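PDB 6AR7: lysozyme inhibitor LprI-like N-terminal domain-containing protein from Burkholderia thailandensis, which is of unknown function but belongs to the LprI family of lysozyme inhibitors and may bind lysozyme. Local coordinates for residues Leu34-Arg37 / Asp38-Ser41; Glu169-Arg172 / Ala173-Ala177; Gly211-Val214 / Ala215-Arg219. One frame throughout, in Å; residues are numbered along the deposited sequence. Where two conformers were deposited one is given.

Interaction 1 (Leu34-Arg37 / Asp38-Ser41)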
loop_
_atom_site.group_PDB
_atom_site.type_symbol
_atom_site.label_atom_id
_atom_site.label_comp_id
_atom_site.label_asym_id
_atom_site.label_seq_id
_atom_site.Cartn_x
_atom_site.Cartn_y
_atom_site.Cartn_z
ATOM N N LEU A 34 12.450 18.898 -0.117
ATOM C CA LEU A 34 11.295 19.808 -0.119
ATOM C C LEU A 34 11.667 21.204 0.340
ATOM O O LEU A 34 10.907 22.149 0.085
ATOM C CB LEU A 34 10.154 19.285 0.783
ATOM C CG LEU A 34 9.558 17.949 0.347
ATOM C CD1 LEU A 34 8.653 17.322 1.442
ATOM C CD2 LEU A 34 8.814 18.141 -0.948
ATOM N N ALA A 35 12.792 21.354 1.039
ATOM C CA ALA A 35 13.294 22.661 1.439
ATOM C C ALA A 35 14.218 23.304 0.402
ATOM O O ALA A 35 14.678 24.420 0.627
ATOM C CB ALA A 35 14.048 22.545 2.773
ATOM N N ARG A 36 14.495 22.650 -0.725
ATOM C CA ARG A 36 15.435 23.214 -1.693
ATOM C C ARG A 36 14.869 24.439 -2.387
ATOM O O ARG A 36 13.719 24.445 -2.826
ATOM C CB ARG A 36 15.802 22.194 -2.766
ATOM C CG ARG A 36 16.775 21.152 -2.304
ATOM C CD ARG A 36 16.913 20.010 -3.323
ATOM N NE ARG A 36 17.307 20.473 -4.651
ATOM C CZ ARG A 36 17.726 19.653 -5.604
ATOM N NH1 ARG A 36 17.817 18.349 -5.334
ATOM N NH2 ARG A 36 18.071 20.121 -6.798
ATOM N N ARG A 37 15.729 25.446 -2.569
ATOM C CA ARG A 37 15.367 26.665 -3.291
ATOM C C ARG A 37 14.803 26.346 -4.669
ATOM O O ARG A 37 13.858 26.980 -5.140
ATOM C CB ARG A 37 16.613 27.544 -3.419
ATOM C CG ARG A 37 16.425 29.022 -3.196
ATOM C CD ARG A 37 17.785 29.705 -2.969
ATOM N NE ARG A 37 18.755 29.456 -4.041
ATOM C CZ ARG A 37 19.845 28.699 -3.919
ATOM N NH1 ARG A 37 20.123 28.098 -2.765
ATOM N NH2 ARG A 37 20.663 28.544 -4.954
ATOM N N ASP A 38 15.389 25.358 -5.339
ATOM C CA ASP A 38 14.980 25.031 -6.698
ATOM C C ASP A 38 13.845 24.019 -6.734
ATOM O O ASP A 38 13.508 23.522 -7.811
ATOM C CB ASP A 38 16.195 24.537 -7.517
ATOM C CG ASP A 38 16.784 23.214 -6.987
ATOM O OD1 ASP A 38 16.473 22.836 -5.840
ATOM O OD2 ASP A 38 17.600 22.580 -7.692
ATOM N N ARG A 39 13.219 23.727 -5.584
ATOM C CA ARG A 39 12.105 22.787 -5.525
ATOM C C ARG A 39 10.875 23.388 -4.848
ATOM O O ARG A 39 9.986 22.640 -4.433
ATOM C CB ARG A 39 12.519 21.489 -4.810
ATOM C CG ARG A 39 13.557 20.645 -5.573
ATOM C CD ARG A 39 12.976 19.994 -6.835
ATOM N NE ARG A 39 13.983 19.234 -7.584
ATOM C CZ ARG A 39 14.293 17.962 -7.333
ATOM N NH1 ARG A 39 13.672 17.311 -6.350
ATOM N NH2 ARG A 39 15.225 17.340 -8.054
ATOM N N SER A 40 10.809 24.719 -4.723
ATOM C CA SER A 40 9.715 25.354 -3.995
ATOM C C SER A 40 8.400 25.325 -4.767
ATOM O O SER A 40 7.326 25.347 -4.151
ATOM C CB SER A 40 10.098 26.784 -3.642
ATOM O OG SER A 40 10.354 27.517 -4.820
ATOM N N SER A 41 8.453 25.255 -6.095
ATOM C CA SER A 41 7.230 25.196 -6.888
ATOM C C SER A 41 6.485 23.892 -6.613
ATOM O O SER A 41 7.051 22.925 -6.094
ATOM C CB SER A 41 7.547 25.298 -8.387
ATOM O OG SER A 41 8.020 24.041 -8.895
HETATM O O HOH W 1 12.569 29.286 -3.871
#

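Interaction 2 (Glu169-Arg172 / Ala173-Ala177)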
loop_
_atom_site.group_PDB
_atom_site.type_symbol
_atom_site.label_atom_id
_atom_site.label_comp_id
_atom_site.label_asym_id
_atom_site.label_seq_id
_atom_site.Cartn_x
_atom_site.Cartn_y
_atom_site.Cartn_z
ATOM N N GLU A 169 -18.529 1.261 -1.209
ATOM C CA GLU A 169 -19.828 1.497 -1.831
ATOM C C GLU A 169 -20.094 2.988 -2.023
ATOM O O GLU A 169 -20.624 3.400 -3.060
ATOM C CB GLU A 169 -20.929 0.841 -1.001
ATOM C CG GLU A 169 -20.882 -0.677 -1.114
ATOM C CD GLU A 169 -21.097 -1.163 -2.539
ATOM O OE1 GLU A 169 -21.800 -0.470 -3.310
ATOM O OE2 GLU A 169 -20.531 -2.218 -2.900
ATOM N N LYS A 170 -19.740 3.812 -1.033
ATOM C CA LYS A 170 -19.868 5.257 -1.192
ATOM C C LYS A 170 -19.034 5.759 -2.374
ATOM O O LYS A 170 -19.501 6.597 -3.152
ATOM C CB LYS A 170 -19.470 5.956 0.112
ATOM C CG LYS A 170 -19.600 7.477 0.095
ATOM C CD LYS A 170 -19.260 8.076 1.458
ATOM C CE LYS A 170 -18.771 9.520 1.342
ATOM N NZ LYS A 170 -17.843 9.921 2.453
ATOM N N LEU A 171 -17.795 5.265 -2.523
ATOM C CA LEU A 171 -16.959 5.666 -3.656
ATOM C C LEU A 171 -17.563 5.200 -4.973
ATOM O O LEU A 171 -17.672 5.975 -5.930
ATOM C CB LEU A 171 -15.545 5.105 -3.501
ATOM C CG LEU A 171 -14.607 5.246 -4.716
ATOM C CD1 LEU A 171 -14.357 6.700 -5.115
ATOM C CD2 LEU A 171 -13.274 4.544 -4.405
ATOM N N ARG A 172 -17.958 3.928 -5.036
ATOM C CA ARG A 172 -18.492 3.395 -6.280
ATOM C C ARG A 172 -19.679 4.219 -6.755
ATOM O O ARG A 172 -19.823 4.476 -7.957
ATOM C CB ARG A 172 -18.898 1.937 -6.105
ATOM C CG ARG A 172 -19.608 1.384 -7.321
ATOM C CD ARG A 172 -19.380 -0.100 -7.518
ATOM N NE ARG A 172 -20.380 -0.913 -6.833
ATOM C CZ ARG A 172 -20.323 -2.239 -6.746
ATOM N NH1 ARG A 172 -21.277 -2.908 -6.107
ATOM N NH2 ARG A 172 -19.291 -2.898 -7.281
ATOM N N ALA A 173 -20.539 4.647 -5.826
ATOM C CA ALA A 173 -21.718 5.417 -6.211
ATOM C C ALA A 173 -21.361 6.828 -6.671
ATOM O O ALA A 173 -22.087 7.406 -7.485
ATOM C CB ALA A 173 -22.719 5.473 -5.059
ATOM N N ARG A 174 -20.284 7.413 -6.147
ATOM C CA ARG A 174 -19.935 8.787 -6.500
ATOM C C ARG A 174 -19.076 8.887 -7.753
ATOM O O ARG A 174 -18.848 9.998 -8.244
ATOM C CB ARG A 174 -19.219 9.474 -5.332
ATOM C CG ARG A 174 -20.164 9.963 -4.244
ATOM C CD ARG A 174 -19.403 10.500 -3.057
ATOM N NE ARG A 174 -20.285 10.823 -1.941
ATOM C CZ ARG A 174 -20.054 11.796 -1.066
ATOM N NH1 ARG A 174 -18.958 12.537 -1.173
ATOM N NH2 ARG A 174 -20.911 12.024 -0.081
HETATM N N MSE A 175 -18.607 7.769 -8.289
HETATM C CA MSE A 175 -17.759 7.798 -9.468
HETATM C C MSE A 175 -18.528 7.843 -10.775
HETATM O O MSE A 175 -19.647 7.337 -10.848
HETATM C CB MSE A 175 -16.855 6.581 -9.491
HETATM C CG MSE A 175 -15.805 6.621 -8.453
HETATM SE SE MSE A 175 -14.754 5.059 -8.716
HETATM C CE MSE A 175 -13.476 5.761 -10.011
ATOM N N PRO A 176 -17.909 8.419 -11.810
ATOM C CA PRO A 176 -18.481 8.313 -13.159
ATOM C C PRO A 176 -18.579 6.857 -13.594
ATOM O O PRO A 176 -17.689 6.041 -13.318
ATOM C CB PRO A 176 -17.500 9.103 -14.037
ATOM C CG PRO A 176 -16.682 9.924 -13.100
ATOM C CD PRO A 176 -16.619 9.134 -11.817
ATOM N N ALA A 177 -19.704 6.539 -14.244
ATOM C CA ALA A 177 -20.018 5.176 -14.659
ATOM C C ALA A 177 -18.898 4.539 -15.469
ATOM O O ALA A 177 -18.721 3.317 -15.425
ATOM C CB ALA A 177 -21.316 5.175 -15.468
#

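Interaction 3 (Gly211-Val214 / Ala215-Arg219)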
loop_
_atom_site.group_PDB
_atom_site.type_symbol
_atom_site.label_atom_id
_atom_site.label_comp_id
_atom_site.label_asym_id
_atom_site.label_seq_id
_atom_site.Cartn_x
_atom_site.Cartn_y
_atom_site.Cartn_z
ATOM N N GLY A 211 -7.237 -1.441 7.421
ATOM C CA GLY A 211 -7.417 -0.050 7.813
ATOM C C GLY A 211 -6.757 0.912 6.838
ATOM O O GLY A 211 -7.283 1.993 6.568
ATOM N N ALA A 212 -5.599 0.520 6.284
ATOM C CA ALA A 212 -4.943 1.344 5.270
ATOM C C ALA A 212 -5.794 1.442 4.010
ATOM O O ALA A 212 -5.921 2.524 3.426
ATOM C CB ALA A 212 -3.565 0.782 4.926
ATOM N N ARG A 213 -6.406 0.329 3.590
ATOM C CA ARG A 213 -7.293 0.390 2.438
ATOM C C ARG A 213 -8.543 1.221 2.747
ATOM O O ARG A 213 -9.027 1.959 1.879
ATOM C CB ARG A 213 -7.659 -1.026 1.985
ATOM C CG ARG A 213 -8.443 -1.074 0.658
ATOM C CD ARG A 213 -7.688 -0.389 -0.470
ATOM N NE ARG A 213 -8.335 -0.605 -1.772
ATOM C CZ ARG A 213 -7.976 0.011 -2.900
ATOM N NH1 ARG A 213 -6.979 0.880 -2.883
ATOM N NH2 ARG A 213 -8.611 -0.238 -4.046
ATOM N N VAL A 214 -9.064 1.140 3.977
ATOM C CA VAL A 214 -10.193 1.996 4.365
ATOM C C VAL A 214 -9.861 3.468 4.112
ATOM O O VAL A 214 -10.662 4.223 3.536
ATOM C CB VAL A 214 -10.575 1.772 5.843
ATOM C CG1 VAL A 214 -11.565 2.830 6.282
ATOM C CG2 VAL A 214 -11.191 0.374 6.092
ATOM N N ALA A 215 -8.678 3.898 4.561
ATOM C CA ALA A 215 -8.286 5.301 4.443
ATOM C C ALA A 215 -8.160 5.733 2.983
ATOM O O ALA A 215 -8.571 6.840 2.616
ATOM C CB ALA A 215 -6.978 5.536 5.198
ATOM N N THR A 216 -7.606 4.870 2.132
ATOM C CA THR A 216 -7.531 5.189 0.712
ATOM C C THR A 216 -8.926 5.371 0.112
ATOM O O THR A 216 -9.202 6.379 -0.547
ATOM C CB THR A 216 -6.769 4.090 -0.039
ATOM O OG1 THR A 216 -5.418 3.983 0.453
ATOM C CG2 THR A 216 -6.743 4.397 -1.526
ATOM N N LEU A 217 -9.822 4.407 0.343
ATOM C CA LEU A 217 -11.161 4.481 -0.237
ATOM C C LEU A 217 -11.926 5.680 0.307
ATOM O O LEU A 217 -12.703 6.312 -0.417
ATOM C CB LEU A 217 -11.931 3.187 0.049
ATOM C CG LEU A 217 -11.376 1.892 -0.552
ATOM C CD1 LEU A 217 -12.258 0.734 -0.170
ATOM C CD2 LEU A 217 -11.206 1.975 -2.069
ATOM N N LYS A 218 -11.719 6.010 1.586
ATOM C CA LYS A 218 -12.402 7.165 2.164
ATOM C C LYS A 218 -11.952 8.453 1.486
ATOM O O LYS A 218 -12.769 9.322 1.152
ATOM C CB LYS A 218 -12.150 7.216 3.669
ATOM C CG LYS A 218 -12.727 8.424 4.374
ATOM C CD LYS A 218 -12.390 8.397 5.862
ATOM C CE LYS A 218 -13.096 9.524 6.609
ATOM N NZ LYS A 218 -12.143 10.355 7.401
ATOM N N ARG A 219 -10.645 8.599 1.298
ATOM C CA ARG A 219 -10.137 9.781 0.624
ATOM C C ARG A 219 -10.662 9.856 -0.795
ATOM O O ARG A 219 -11.065 10.929 -1.254
ATOM C CB ARG A 219 -8.605 9.790 0.632
ATOM C CG ARG A 219 -8.031 10.952 -0.131
ATOM C CD ARG A 219 -6.504 11.086 0.097
ATOM N NE ARG A 219 -6.192 11.118 1.526
ATOM C CZ ARG A 219 -6.334 12.186 2.307
ATOM N NH1 ARG A 219 -6.775 13.331 1.800
ATOM N NH2 ARG A 219 -6.039 12.108 3.600
HETATM O O HOH W 2 -4.795 1.602 -0.622
#

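Interaction 1 (Leu34-Arg37 / Asp38-Ser41)
Arg36 and Asp38 are joined by a salt bridge in which the arginine meets the carboxylate side-on, with one nitrogen for each oxygen. Arg36 NE donates to Asp38 OD1 at 2.8 Å, and NH2 of Arg36 reaches OD2 of Asp38 at 2.7 Å. Both oxygens use their syn lone pairs, and the two flat groups are nearly coplanar, 25° apart. With its CG between the backbone N and the carbonyl carbon (chi1 65°), Asp38 turns its carboxylate toward Arg36.

Stacking adds a third partner. The guanidinium of Arg39 stacks on that of Arg36, offset toward its rim with the planes 26° apart and the centres 4.2 Å apart, and the two side chains run side by side in the same direction. Like charges thus come close, but carboxylates probably offset them: Asp38 holds Arg36, while Arg39 NH2 forms a salt bridge with Glu51 of helix 42-70.

The backbone and solvent complete the contact. Arg39 N donates to Arg36 O at 2.9 Å, closing the turn. A water donates to Arg37 O at 2.9 Å and is hydrogen-bonded to Ser40 OG.

With Arg37 and Asp38 in helical backbone conformations, Arg36-Arg39 is a type I beta turn. It reverses the chain between helices 25-34 and 42-70, which the Cys33-Cys48 disulfide also ties together.

Interaction 2 (Glu169-Arg172 / Ala173-Ala177)
The carbonyl oxygen of Leu171 receives two backbone N-H groups, from Arg174 N at 3.0 Å and from Met175 N at 3.1 Å, both strongly bent and weak. Such sharing is common where a helix tightens at its C-terminal end. Arg174 N also donates to Lys170 O at 3.2 Å, so its N-H is shared between two carbonyls, whereas the bond from Ala173 N to Glu169 O (3.0 Å, 156°) is regular.

On the outer side, Lys170 and Arg174 lie alongside each other, Lys170 CE over the centre of one face of the Arg174 guanidinium, 3.6 Å from its CZ. The extended lysine chain leaves NZ above the same face but further from the plane, 4.5 Å from Arg174 NH2. Both charged ends make weak hydrogen bonds to Ser221.

The buried side is apolar. Leu171 CD1 presses on Met175 CG at 3.6 Å, and the selenomethionine's selenium lies against the same leucine branch. Met175 has its CG anti to the carbonyl carbon (chi1 -70°), which sets CG 3.2 Å from Leu171 O. Leu183 and Val224 touch both side chains, and Leu96 of helix 73-101 meets Met175.

Met175 is the first residue to leave helical geometry, and Pro176, lacking an N-H, follows; Arg180 NE bonds to Arg172 O instead. This is a proline-terminated helix C-terminus, closing helix 155-174 before the turn into helix 180-197.

Interaction 3 (Gly211-Val214 / Ala215-Arg219)
Arg213 and Leu217 meet one helical turn apart: Leu217 CD2 stands over one face of the Arg213 guanidinium, displaced toward its rim and 3.9 Å from its CZ. The arginine chain bends at chi2 (57°), which turns its flat end along the helix toward the following turn. CD1 of Leu217 continues the extended chain (chi2 -180°), and the other methyl, CD2, is the one that turns to the guanidinium, while Leu217 CG lies close to Arg213 O.

Thr216 approaches the same guanidinium from another direction. Its CG2 comes within 3.8 Å of Arg213 NH1, at a slant to the plane. Thr216 OG1, on the other branch, is hydrogen-bonded to a water at 2.7 Å. That water lies in the guanidinium plane, at its edge, and accepts from Arg213 NH1 at 3.2 Å. Thr216 OG1 is also near Ala212 O, at 3.3 Å, in at most a weak bond.

Behind these side chains the backbone is regular helix. Leu217 N donates to Arg213 O at 3.0 Å, the angle at the hydrogen being 174°; Lys218 N reaches Val214 O at 2.8 Å.

The polar end of the buried Arg213 is satisfied by neighbours: NH1 forms a salt bridge with Glu93 of helix 73-101, and NE donates to Gln187 OE1 of helix 180-197. Trp89 and Trp190 also touch its side chain. Met164 of helix 155-174 meets Arg213, Val214 and Leu217. The arrangement is that of an alpha-helix packed into an all-helical bundle, with an arginine carrying its charge inward to a carboxylate on an adjacent helix.

How the interactions relate
Interactions 2 and 3 belong to one packed region, their centres about 15 Å apart. They touch directly through Leu171 CD2 and Leu217 CD2, 4.0 Å from each other, so that helices 155-174 and 203-223 share an apolar seam; Ser221, further along the second helix, meets the charged ends of interaction 2. Interaction 1 stands apart at the surface, its centre about 37 Å from that of interaction 2 and about 30 Å from that of interaction 3. None of the three contacts includes a ligand or a metal. Helix 73-101, through Leu96, contributes to both of the later contacts, whereas the turn at 36-39 is fastened to helix 42-70.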